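Local coordinates for glutathione synthetase-like effector 30 (Gpa-GSS30-apo) (PDB 5OET), which is a plant-parasitic nematode effector, probably neofunctionalised from glutathione synthetase, the ATP-dependent ligase that joins glycine to gamma-glutamylcysteine, at residues A[86-94]-A[200-211]; A[221-232]-A[491-499]. All coordinates share one frame; numbering follows the deposited sequence.

Contact 1 of 2, residues A[86-94]-A[200-211]; sequences FLPLSLYPS and FSRLHRRMVSNA
H204 turns its CG away from its own carbonyl carbon (chi1 -76°), which swings the imidazole off helix 196-210 and onto the backbone of S90. F200, one helical turn earlier, takes the same first torsion (-82°) and lays its ring beside L87 and L89. The motif is a helix packed along the end of a strand and the loop that leaves it, here strand 83-90 of the large mixed sheet in the glutathione synthetase fold. H204 NE2 donates to S90 O at 2.6 Å, with an N-H...O angle of 152°; the donor stands above the carbonyl plane rather than in it. The other ring nitrogen, ND1, bonds to S521 of strand 517-524, so the buried imidazole is held at both ends and its rotation is fixed. One face of that ring lies under the Y92-P93 peptide, with Y92 C over the ring centre, while the P93 ring slides past H204 and its CD reaches V208 CG2.

Before S90, at L87 and L89, the contact is apolar. L87 CB comes in at the edge of the F200 ring, 3.9 Å from CZ, and L89 CB lies 3.6 Å from F200 CE1. L89 also sends CD2 to L203 CD2 at 4.0 Å. Beyond H204, the chain of M207 folds at chi2 and chi3, and its CE meets L91 CD1 at 3.8 Å. R206, on another side of the helix, forms salt bridges with D53 and with E270 of the second subunit, so the same helix serves the dimer interface. Y92 completes the contact with a ring edge: the backbone oxygen M207 O lies in the ring plane, 3.8 Å from CE1.

Contact 2 of 2, residues A[221-232]-A[491-499]; sequences PSDQTDTMAAET and SYFSRTGHM
R495 and H498 have the most surface buried here, followed by M228 and Y492, as helix 225-240 packs on the large mixed sheet of the glutathione synthetase fold. From residues 491-499, R495 and H498 reach different parts of 221-232. The R495 side chain bends at chi3 (83°), which lays its guanidinium along the first two turns of helix 225-240, between Q224 and E231. There NH2 donates to E231 OE1 at 2.9 Å on the syn side of the carboxylate, and NE makes a weak bond to OE2 at 3.2 Å. Carboxylate and guanidinium planes are 18° apart, with the bond at OE1 tilted out of both: a salt bridge with one good and one weak hydrogen bond. Q224 OE1 sits over one face of the same guanidinium, too badly angled for a hydrogen bond. Nearer its backbone, R495 CG packs on M228 CB at 3.7 Å.

H498 meets the loop before the helix. Its backbone N donates to D223 OD1 at 2.9 Å, approaching from above the carboxylate plane. That oxygen also accepts from T225 OG1, while D223 OD2 takes T225 N in an Asx turn leading into the helix; one aspartate thus ties the helix start to the strand. D223 OD1 lies over one face of the H498 ring, while P221 O and S222 O are at its edge; NE2 makes a weak bond to P221 O.

Y492 places its OH 3.6 Å from E231 CB, and its ring edge faces T232 OG1. S494 OG bonds to R495 O and to C480 N, close to the disulfide C164-C480. Helix 225-240 therefore rests on strand 490-504 and, through T232, on the adjoining strand 469-484. Helix 259-270 packs against A229 and A230, and helix 196-210 adjoins D223 and D226.

The two contacts follow one another in the chain: helix 196-210 of contact 1 leads to the loop and helix 225-240 of contact 2, and both reach the same large mixed sheet. Their centres are about 20 Å apart, yet they touch where the loop runs back past the first helix. R205 NH2 lies 3.4 Å from S222 OG, and S201 OG lies 3.8 Å from P221 O, both as packing. R205 NH1 also hydrogen-bonds to M220 O, in the same loop, just before P221. The magnesium ion is bound by H406 and E426, near a separate four-stranded antiparallel sheet, so neither contact supplies its ligands; the second subunit reaches contact 1 alone.

Contact 1 of 2, residues A[86-94]-A[200-211]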
loop_
_atom_site.group_PDB
_atom_site.type_symbol
_atom_site.label_atom_id
_atom_site.label_comp_id
_atom_site.label_asym_id
_atom_site.label_seq_id
_atom_site.Cartn_x
_atom_site.Cartn_y
_atom_site.Cartn_z
ATOM N N PHE A 86 -5.611 5.136 -7.332
ATOM C CA PHE A 86 -4.902 3.938 -7.803
ATOM C C PHE A 86 -4.512 4.115 -9.260
ATOM O O PHE A 86 -5.108 4.928 -9.973
ATOM C CB PHE A 86 -5.666 2.609 -7.566
ATOM C CG PHE A 86 -6.869 2.404 -8.462
ATOM C CD1 PHE A 86 -8.127 2.918 -8.101
ATOM C CD2 PHE A 86 -6.758 1.690 -9.643
ATOM C CE1 PHE A 86 -9.223 2.742 -8.924
ATOM C CE2 PHE A 86 -7.849 1.513 -10.456
ATOM C CZ PHE A 86 -9.082 2.036 -10.106
ATOM N N LEU A 87 -3.494 3.367 -9.672
ATOM C CA LEU A 87 -2.953 3.464 -11.018
ATOM C C LEU A 87 -3.732 2.540 -11.945
ATOM O O LEU A 87 -3.962 1.387 -11.603
ATOM C CB LEU A 87 -1.485 3.058 -11.009
ATOM C CG LEU A 87 -0.526 3.952 -10.205
ATOM C CD1 LEU A 87 0.864 3.327 -10.130
ATOM C CD2 LEU A 87 -0.443 5.354 -10.776
ATOM N N PRO A 88 -4.130 3.022 -13.129
ATOM C CA PRO A 88 -4.869 2.110 -13.994
ATOM C C PRO A 88 -4.049 0.865 -14.385
ATOM O O PRO A 88 -2.854 0.952 -14.638
ATOM C CB PRO A 88 -5.204 2.980 -15.209
ATOM C CG PRO A 88 -4.124 3.991 -15.236
ATOM C CD PRO A 88 -3.902 4.313 -13.787
ATOM N N LEU A 89 -4.735 -0.264 -14.435
ATOM C CA LEU A 89 -4.134 -1.581 -14.518
ATOM C C LEU A 89 -4.978 -2.497 -15.395
ATOM O O LEU A 89 -6.183 -2.291 -15.582
ATOM C CB LEU A 89 -4.014 -2.179 -13.120
ATOM C CG LEU A 89 -5.317 -2.315 -12.285
ATOM C CD1 LEU A 89 -5.886 -3.722 -12.347
ATOM C CD2 LEU A 89 -5.120 -1.944 -10.820
ATOM N N SER A 90 -4.331 -3.496 -15.961
ATOM C CA SER A 90 -5.044 -4.551 -16.639
ATOM C C SER A 90 -5.445 -5.517 -15.536
ATOM O O SER A 90 -4.703 -5.667 -14.546
ATOM C CB SER A 90 -4.154 -5.235 -17.664
ATOM O OG SER A 90 -3.020 -5.780 -17.028
ATOM N N LEU A 91 -6.609 -6.148 -15.687
ATOM C CA LEU A 91 -7.127 -7.030 -14.652
ATOM C C LEU A 91 -6.278 -8.296 -14.526
ATOM O O LEU A 91 -6.019 -8.780 -13.407
ATOM C CB LEU A 91 -8.576 -7.407 -14.945
ATOM C CG LEU A 91 -9.346 -8.196 -13.868
ATOM C CD1 LEU A 91 -9.363 -7.511 -12.521
ATOM C CD2 LEU A 91 -10.776 -8.421 -14.306
ATOM N N TYR A 92 -5.845 -8.812 -15.673
ATOM C CA TYR A 92 -5.100 -10.041 -15.747
ATOM C C TYR A 92 -3.844 -9.779 -16.541
ATOM O O TYR A 92 -3.786 -8.820 -17.330
ATOM C CB TYR A 92 -5.945 -11.143 -16.412
ATOM C CG TYR A 92 -7.028 -11.691 -15.508
ATOM C CD1 TYR A 92 -6.701 -12.503 -14.429
ATOM C CD2 TYR A 92 -8.378 -11.371 -15.717
ATOM C CE1 TYR A 92 -7.678 -12.989 -13.575
ATOM C CE2 TYR A 92 -9.380 -11.860 -14.864
ATOM C CZ TYR A 92 -9.017 -12.672 -13.785
ATOM O OH TYR A 92 -9.966 -13.188 -12.925
ATOM N N PRO A 93 -2.819 -10.616 -16.338
ATOM C CA PRO A 93 -1.585 -10.399 -17.076
ATOM C C PRO A 93 -1.790 -10.740 -18.541
ATOM O O PRO A 93 -2.503 -11.683 -18.853
ATOM C CB PRO A 93 -0.578 -11.327 -16.385
ATOM C CG PRO A 93 -1.379 -12.320 -15.635
ATOM C CD PRO A 93 -2.745 -11.762 -15.419
ATOM N N SER A 94 -1.228 -9.930 -19.426
ATOM C CA SER A 94 -1.398 -10.118 -20.871
ATOM C C SER A 94 -0.415 -11.187 -21.325
ATOM O O SER A 94 0.697 -11.250 -20.797
ATOM C CB SER A 94 -1.140 -8.814 -21.630
ATOM O OG SER A 94 -2.179 -7.866 -21.395
ATOM N N PHE A 200 2.672 -4.651 -9.052
ATOM C CA PHE A 200 1.779 -5.137 -10.109
ATOM C C PHE A 200 2.039 -6.606 -10.370
ATOM O O PHE A 200 1.109 -7.395 -10.570
ATOM C CB PHE A 200 1.903 -4.322 -11.411
ATOM C CG PHE A 200 1.109 -3.060 -11.387
ATOM C CD1 PHE A 200 -0.272 -3.114 -11.251
ATOM C CD2 PHE A 200 1.731 -1.803 -11.455
ATOM C CE1 PHE A 200 -1.027 -1.952 -11.189
ATOM C CE2 PHE A 200 0.971 -0.639 -11.388
ATOM C CZ PHE A 200 -0.412 -0.719 -11.250
ATOM N N SER A 201 3.307 -6.966 -10.357
ATOM C CA SER A 201 3.739 -8.349 -10.487
ATOM C C SER A 201 3.019 -9.207 -9.449
ATOM O O SER A 201 2.408 -10.203 -9.802
ATOM C CB SER A 201 5.266 -8.413 -10.336
ATOM O OG SER A 201 5.793 -9.680 -10.605
ATOM N N ARG A 202 3.039 -8.781 -8.191
ATOM C CA ARG A 202 2.309 -9.474 -7.113
ATOM C C ARG A 202 0.788 -9.444 -7.289
ATOM O O ARG A 202 0.109 -10.432 -6.969
ATOM C CB ARG A 202 2.679 -8.925 -5.709
ATOM C CG ARG A 202 4.054 -9.389 -5.201
ATOM C CD ARG A 202 4.261 -9.159 -3.704
ATOM N NE ARG A 202 4.183 -7.723 -3.377
ATOM C CZ ARG A 202 3.467 -7.167 -2.395
ATOM N NH1 ARG A 202 2.757 -7.918 -1.524
ATOM N NH2 ARG A 202 3.494 -5.825 -2.254
ATOM N N LEU A 203 0.263 -8.312 -7.757
ATOM C CA LEU A 203 -1.177 -8.174 -7.991
ATOM C C LEU A 203 -1.676 -9.249 -8.937
ATOM O O LEU A 203 -2.648 -9.931 -8.647
ATOM C CB LEU A 203 -1.537 -6.797 -8.571
ATOM C CG LEU A 203 -3.026 -6.556 -8.880
ATOM C CD1 LEU A 203 -3.930 -6.987 -7.728
ATOM C CD2 LEU A 203 -3.256 -5.099 -9.237
ATOM N N HIS A 204 -0.991 -9.375 -10.065
ATOM C CA HIS A 204 -1.404 -10.280 -11.121
ATOM C C HIS A 204 -1.152 -11.736 -10.810
ATOM O O HIS A 204 -1.897 -12.577 -11.282
ATOM C CB HIS A 204 -0.742 -9.904 -12.444
ATOM C CG HIS A 204 -1.348 -8.713 -13.096
ATOM N ND1 HIS A 204 -0.770 -8.086 -14.177
ATOM C CD2 HIS A 204 -2.486 -8.034 -12.831
ATOM C CE1 HIS A 204 -1.532 -7.074 -14.552
ATOM N NE2 HIS A 204 -2.579 -7.018 -13.746
ATOM N N ARG A 205 -0.115 -12.048 -10.034
ATOM C CA ARG A 205 0.090 -13.435 -9.597
ATOM C C ARG A 205 -1.083 -13.877 -8.710
ATOM O O ARG A 205 -1.516 -15.021 -8.753
ATOM C CB ARG A 205 1.416 -13.588 -8.866
ATOM C CG ARG A 205 1.844 -15.038 -8.623
ATOM C CD ARG A 205 3.070 -15.160 -7.706
ATOM N NE ARG A 205 4.100 -14.172 -8.060
ATOM C CZ ARG A 205 5.039 -14.325 -8.991
ATOM N NH1 ARG A 205 5.150 -15.455 -9.703
ATOM N NH2 ARG A 205 5.886 -13.326 -9.222
ATOM N N ARG A 206 -1.601 -12.927 -7.941
ATOM C CA ARG A 206 -2.706 -13.148 -7.046
ATOM C C ARG A 206 -4.020 -13.354 -7.805
ATOM O O ARG A 206 -4.752 -14.282 -7.495
ATOM C CB ARG A 206 -2.802 -11.973 -6.061
ATOM C CG ARG A 206 -3.837 -12.134 -4.963
ATOM C CD ARG A 206 -3.995 -10.848 -4.156
ATOM N NE ARG A 206 -5.336 -10.830 -3.563
ATOM C CZ ARG A 206 -6.433 -10.297 -4.116
ATOM N NH1 ARG A 206 -6.399 -9.642 -5.288
ATOM N NH2 ARG A 206 -7.581 -10.394 -3.459
ATOM N N MET A 207 -4.313 -12.503 -8.784
ATOM C CA MET A 207 -5.535 -12.642 -9.600
ATOM C C MET A 207 -5.589 -13.972 -10.345
ATOM O O MET A 207 -6.610 -14.672 -10.341
ATOM C CB MET A 207 -5.653 -11.528 -10.652
ATOM C CG MET A 207 -5.642 -10.108 -10.134
ATOM S SD MET A 207 -6.820 -9.861 -8.806
ATOM C CE MET A 207 -8.352 -9.811 -9.736
ATOM N N VAL A 208 -4.485 -14.293 -11.007
ATOM C CA VAL A 208 -4.329 -15.532 -11.755
ATOM C C VAL A 208 -4.516 -16.738 -10.832
ATOM O O VAL A 208 -5.385 -17.549 -11.047
ATOM C CB VAL A 208 -2.948 -15.545 -12.428
ATOM C CG1 VAL A 208 -2.534 -16.935 -12.867
ATOM C CG2 VAL A 208 -2.941 -14.581 -13.600
ATOM N N SER A 209 -3.696 -16.810 -9.791
ATOM C CA SER A 209 -3.815 -17.809 -8.723
ATOM C C SER A 209 -5.215 -17.929 -8.098
ATOM O O SER A 209 -5.673 -19.029 -7.840
ATOM C CB SER A 209 -2.795 -17.476 -7.618
ATOM O OG SER A 209 -2.909 -18.365 -6.526
ATOM N N ASN A 210 -5.880 -16.813 -7.839
ATOM C CA ASN A 210 -7.239 -16.830 -7.264
ATOM C C ASN A 210 -8.285 -17.394 -8.207
ATOM O O ASN A 210 -9.326 -17.827 -7.743
ATOM C CB ASN A 210 -7.721 -15.421 -6.864
ATOM C CG ASN A 210 -7.347 -15.025 -5.450
ATOM O OD1 ASN A 210 -6.997 -15.858 -4.606
ATOM N ND2 ASN A 210 -7.462 -13.728 -5.176
ATOM N N ALA A 211 -8.030 -17.341 -9.513
ATOM C CA ALA A 211 -8.917 -17.910 -10.530
ATOM C C ALA A 211 -8.558 -19.354 -10.942
ATOM O O ALA A 211 -9.167 -19.894 -11.858
ATOM C CB ALA A 211 -8.925 -17.013 -11.757
#

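Contact 2 of 2, residues A[221-232]-A[491-499]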
loop_
_atom_site.group_PDB
_atom_site.type_symbol
_atom_site.label_atom_id
_atom_site.label_comp_id
_atom_site.label_asym_id
_atom_site.label_seq_id
_atom_site.Cartn_x
_atom_site.Cartn_y
_atom_site.Cartn_z
ATOM N N PRO A 221 7.162 -14.351 -14.035
ATOM C CA PRO A 221 8.436 -14.249 -13.333
ATOM C C PRO A 221 8.482 -13.161 -12.278
ATOM O O PRO A 221 7.987 -12.067 -12.504
ATOM C CB PRO A 221 9.433 -13.913 -14.451
ATOM C CG PRO A 221 8.747 -14.292 -15.708
ATOM C CD PRO A 221 7.318 -13.955 -15.441
ATOM N N SER A 222 9.088 -13.495 -11.135
ATOM C CA SER A 222 9.268 -12.552 -10.028
ATOM C C SER A 222 10.061 -11.321 -10.454
ATOM O O SER A 222 11.034 -11.403 -11.191
ATOM C CB SER A 222 9.973 -13.219 -8.830
ATOM O OG SER A 222 9.070 -14.021 -8.094
ATOM N N ASP A 223 9.597 -10.182 -9.993
ATOM C CA ASP A 223 10.307 -8.945 -10.130
ATOM C C ASP A 223 10.528 -8.295 -8.755
ATOM O O ASP A 223 9.561 -8.075 -8.005
ATOM C CB ASP A 223 9.495 -8.003 -10.994
ATOM C CG ASP A 223 10.185 -6.696 -11.160
ATOM O OD1 ASP A 223 11.111 -6.641 -11.997
ATOM O OD2 ASP A 223 9.846 -5.752 -10.410
ATOM N N GLN A 224 11.784 -7.994 -8.432
ATOM C CA GLN A 224 12.109 -7.192 -7.253
ATOM C C GLN A 224 12.888 -5.943 -7.711
ATOM O O GLN A 224 14.066 -5.784 -7.424
ATOM C CB GLN A 224 12.887 -8.010 -6.211
ATOM C CG GLN A 224 12.376 -9.425 -5.942
ATOM C CD GLN A 224 13.209 -10.504 -6.633
ATOM O OE1 GLN A 224 14.393 -10.704 -6.305
ATOM N NE2 GLN A 224 12.592 -11.196 -7.618
ATOM N N THR A 225 12.213 -5.064 -8.443
ATOM C CA THR A 225 12.850 -3.886 -9.031
ATOM C C THR A 225 13.023 -2.754 -8.013
ATOM O O THR A 225 13.966 -1.961 -8.130
ATOM C CB THR A 225 12.089 -3.412 -10.285
ATOM O OG1 THR A 225 12.337 -4.331 -11.341
ATOM C CG2 THR A 225 12.561 -2.064 -10.765
ATOM N N ASP A 226 12.124 -2.664 -7.031
ATOM C CA ASP A 226 12.361 -1.751 -5.885
ATOM C C ASP A 226 13.659 -2.113 -5.147
ATOM O O ASP A 226 14.471 -1.239 -4.859
ATOM C CB ASP A 226 11.150 -1.641 -4.914
ATOM C CG ASP A 226 10.640 -2.987 -4.391
ATOM O OD1 ASP A 226 11.173 -4.075 -4.767
ATOM O OD2 ASP A 226 9.660 -2.933 -3.602
ATOM N N THR A 227 13.855 -3.405 -4.903
ATOM C CA THR A 227 15.089 -3.930 -4.336
ATOM C C THR A 227 16.307 -3.643 -5.216
ATOM O O THR A 227 17.348 -3.255 -4.709
ATOM C CB THR A 227 14.955 -5.450 -4.112
ATOM O OG1 THR A 227 13.936 -5.666 -3.138
ATOM C CG2 THR A 227 16.261 -6.103 -3.641
ATOM N N MET A 228 16.165 -3.858 -6.525
ATOM C CA MET A 228 17.245 -3.635 -7.480
ATOM C C MET A 228 17.828 -2.237 -7.345
ATOM O O MET A 228 19.058 -2.064 -7.293
ATOM C CB MET A 228 16.710 -3.788 -8.905
ATOM C CG MET A 228 17.692 -3.399 -10.003
ATOM S SD MET A 228 16.923 -2.831 -11.523
ATOM C CE MET A 228 16.245 -1.246 -11.064
ATOM N N ALA A 229 16.926 -1.247 -7.353
ATOM C CA ALA A 229 17.293 0.157 -7.212
ATOM C C ALA A 229 17.986 0.403 -5.860
ATOM O O ALA A 229 19.043 1.010 -5.810
ATOM C CB ALA A 229 16.063 1.046 -7.366
ATOM N N ALA A 230 17.392 -0.115 -4.788
ATOM C CA ALA A 230 17.972 -0.046 -3.457
ATOM C C ALA A 230 19.381 -0.626 -3.408
ATOM O O ALA A 230 20.293 0.032 -2.912
ATOM C CB ALA A 230 17.075 -0.750 -2.451
ATOM N N GLU A 231 19.562 -1.834 -3.940
ATOM C CA GLU A 231 20.871 -2.506 -3.923
ATOM C C GLU A 231 21.943 -1.718 -4.662
ATOM O O GLU A 231 23.110 -1.797 -4.298
ATOM C CB GLU A 231 20.807 -3.910 -4.520
ATOM C CG GLU A 231 20.068 -4.954 -3.676
ATOM C CD GLU A 231 19.751 -6.261 -4.450
ATOM O OE1 GLU A 231 19.614 -7.320 -3.785
ATOM O OE2 GLU A 231 19.630 -6.242 -5.717
ATOM N N THR A 232 21.549 -0.972 -5.689
ATOM C CA THR A 232 22.479 -0.179 -6.491
ATOM C C THR A 232 22.838 1.153 -5.808
ATOM O O THR A 232 23.987 1.605 -5.881
ATOM C CB THR A 232 21.891 0.077 -7.900
ATOM O OG1 THR A 232 21.559 -1.176 -8.508
ATOM C CG2 THR A 232 22.882 0.798 -8.789
ATOM N N SER A 491 32.062 -1.906 -11.931
ATOM C CA SER A 491 32.277 -2.599 -10.653
ATOM C C SER A 491 31.043 -3.335 -10.135
ATOM O O SER A 491 31.149 -4.190 -9.262
ATOM C CB SER A 491 32.741 -1.595 -9.605
ATOM O OG SER A 491 31.792 -0.559 -9.457
ATOM N N TYR A 492 29.870 -3.003 -10.659
ATOM C CA TYR A 492 28.652 -3.595 -10.172
ATOM C C TYR A 492 27.594 -3.654 -11.276
ATOM O O TYR A 492 27.330 -2.634 -11.931
ATOM C CB TYR A 492 28.152 -2.784 -8.986
ATOM C CG TYR A 492 26.903 -3.338 -8.390
ATOM C CD1 TYR A 492 26.951 -4.464 -7.595
ATOM C CD2 TYR A 492 25.658 -2.746 -8.644
ATOM C CE1 TYR A 492 25.809 -4.995 -7.037
ATOM C CE2 TYR A 492 24.496 -3.273 -8.096
ATOM C CZ TYR A 492 24.580 -4.401 -7.288
ATOM O OH TYR A 492 23.443 -4.950 -6.724
ATOM N N PHE A 493 27.029 -4.851 -11.489
ATOM C CA PHE A 493 25.802 -5.042 -12.279
ATOM C C PHE A 493 24.658 -5.471 -11.356
ATOM O O PHE A 493 24.772 -6.490 -10.670
ATOM C CB PHE A 493 25.980 -6.130 -13.336
ATOM C CG PHE A 493 26.956 -5.784 -14.437
ATOM C CD1 PHE A 493 26.541 -5.066 -15.554
ATOM C CD2 PHE A 493 28.275 -6.236 -14.388
ATOM C CE1 PHE A 493 27.419 -4.765 -16.571
ATOM C CE2 PHE A 493 29.163 -5.945 -15.411
ATOM C CZ PHE A 493 28.729 -5.205 -16.503
ATOM N N SER A 494 23.558 -4.718 -11.358
ATOM C CA SER A 494 22.376 -5.053 -10.561
ATOM C C SER A 494 21.640 -6.226 -11.169
ATOM O O SER A 494 21.911 -6.598 -12.303
ATOM C CB SER A 494 21.416 -3.862 -10.490
ATOM O OG SER A 494 20.732 -3.667 -11.717
ATOM N N ARG A 495 20.700 -6.791 -10.416
ATOM C CA ARG A 495 19.741 -7.758 -10.966
ATOM C C ARG A 495 18.932 -7.053 -12.060
ATOM O O ARG A 495 18.863 -5.818 -12.089
ATOM C CB ARG A 495 18.802 -8.296 -9.882
ATOM C CG ARG A 495 17.862 -7.243 -9.294
ATOM C CD ARG A 495 16.792 -7.814 -8.364
ATOM N NE ARG A 495 17.269 -8.032 -6.986
ATOM C CZ ARG A 495 17.484 -9.221 -6.408
ATOM N NH1 ARG A 495 17.266 -10.371 -7.058
ATOM N NH2 ARG A 495 17.920 -9.259 -5.149
ATOM N N THR A 496 18.352 -7.827 -12.967
ATOM C CA THR A 496 17.425 -7.289 -13.950
ATOM C C THR A 496 16.030 -7.246 -13.376
ATOM O O THR A 496 15.710 -7.970 -12.428
ATOM C CB THR A 496 17.374 -8.123 -15.223
ATOM O OG1 THR A 496 17.411 -9.505 -14.857
ATOM C CG2 THR A 496 18.543 -7.761 -16.121
ATOM N N GLY A 497 15.221 -6.366 -13.955
ATOM C CA GLY A 497 13.806 -6.237 -13.636
ATOM C C GLY A 497 12.988 -6.112 -14.904
ATOM O O GLY A 497 13.550 -5.971 -15.995
ATOM N N HIS A 498 11.667 -6.143 -14.767
ATOM C CA HIS A 498 10.789 -6.067 -15.941
ATOM C C HIS A 498 9.375 -5.649 -15.589
ATOM O O HIS A 498 8.838 -6.041 -14.558
ATOM C CB HIS A 498 10.763 -7.419 -16.668
ATOM C CG HIS A 498 10.189 -8.518 -15.843
ATOM N ND1 HIS A 498 10.938 -9.279 -14.967
ATOM C CD2 HIS A 498 8.913 -8.951 -15.722
ATOM C CE1 HIS A 498 10.147 -10.149 -14.359
ATOM N NE2 HIS A 498 8.915 -9.980 -14.807
ATOM N N MET A 499 8.779 -4.886 -16.491
ATOM C CA MET A 499 7.424 -4.378 -16.347
ATOM C C MET A 499 6.749 -4.417 -17.703
ATOM O O MET A 499 7.390 -4.728 -18.710
ATOM C CB MET A 499 7.482 -2.938 -15.869
ATOM C CG MET A 499 8.156 -2.018 -16.886
ATOM S SD MET A 499 7.697 -0.320 -16.625
ATOM C CE MET A 499 6.009 -0.374 -17.157
#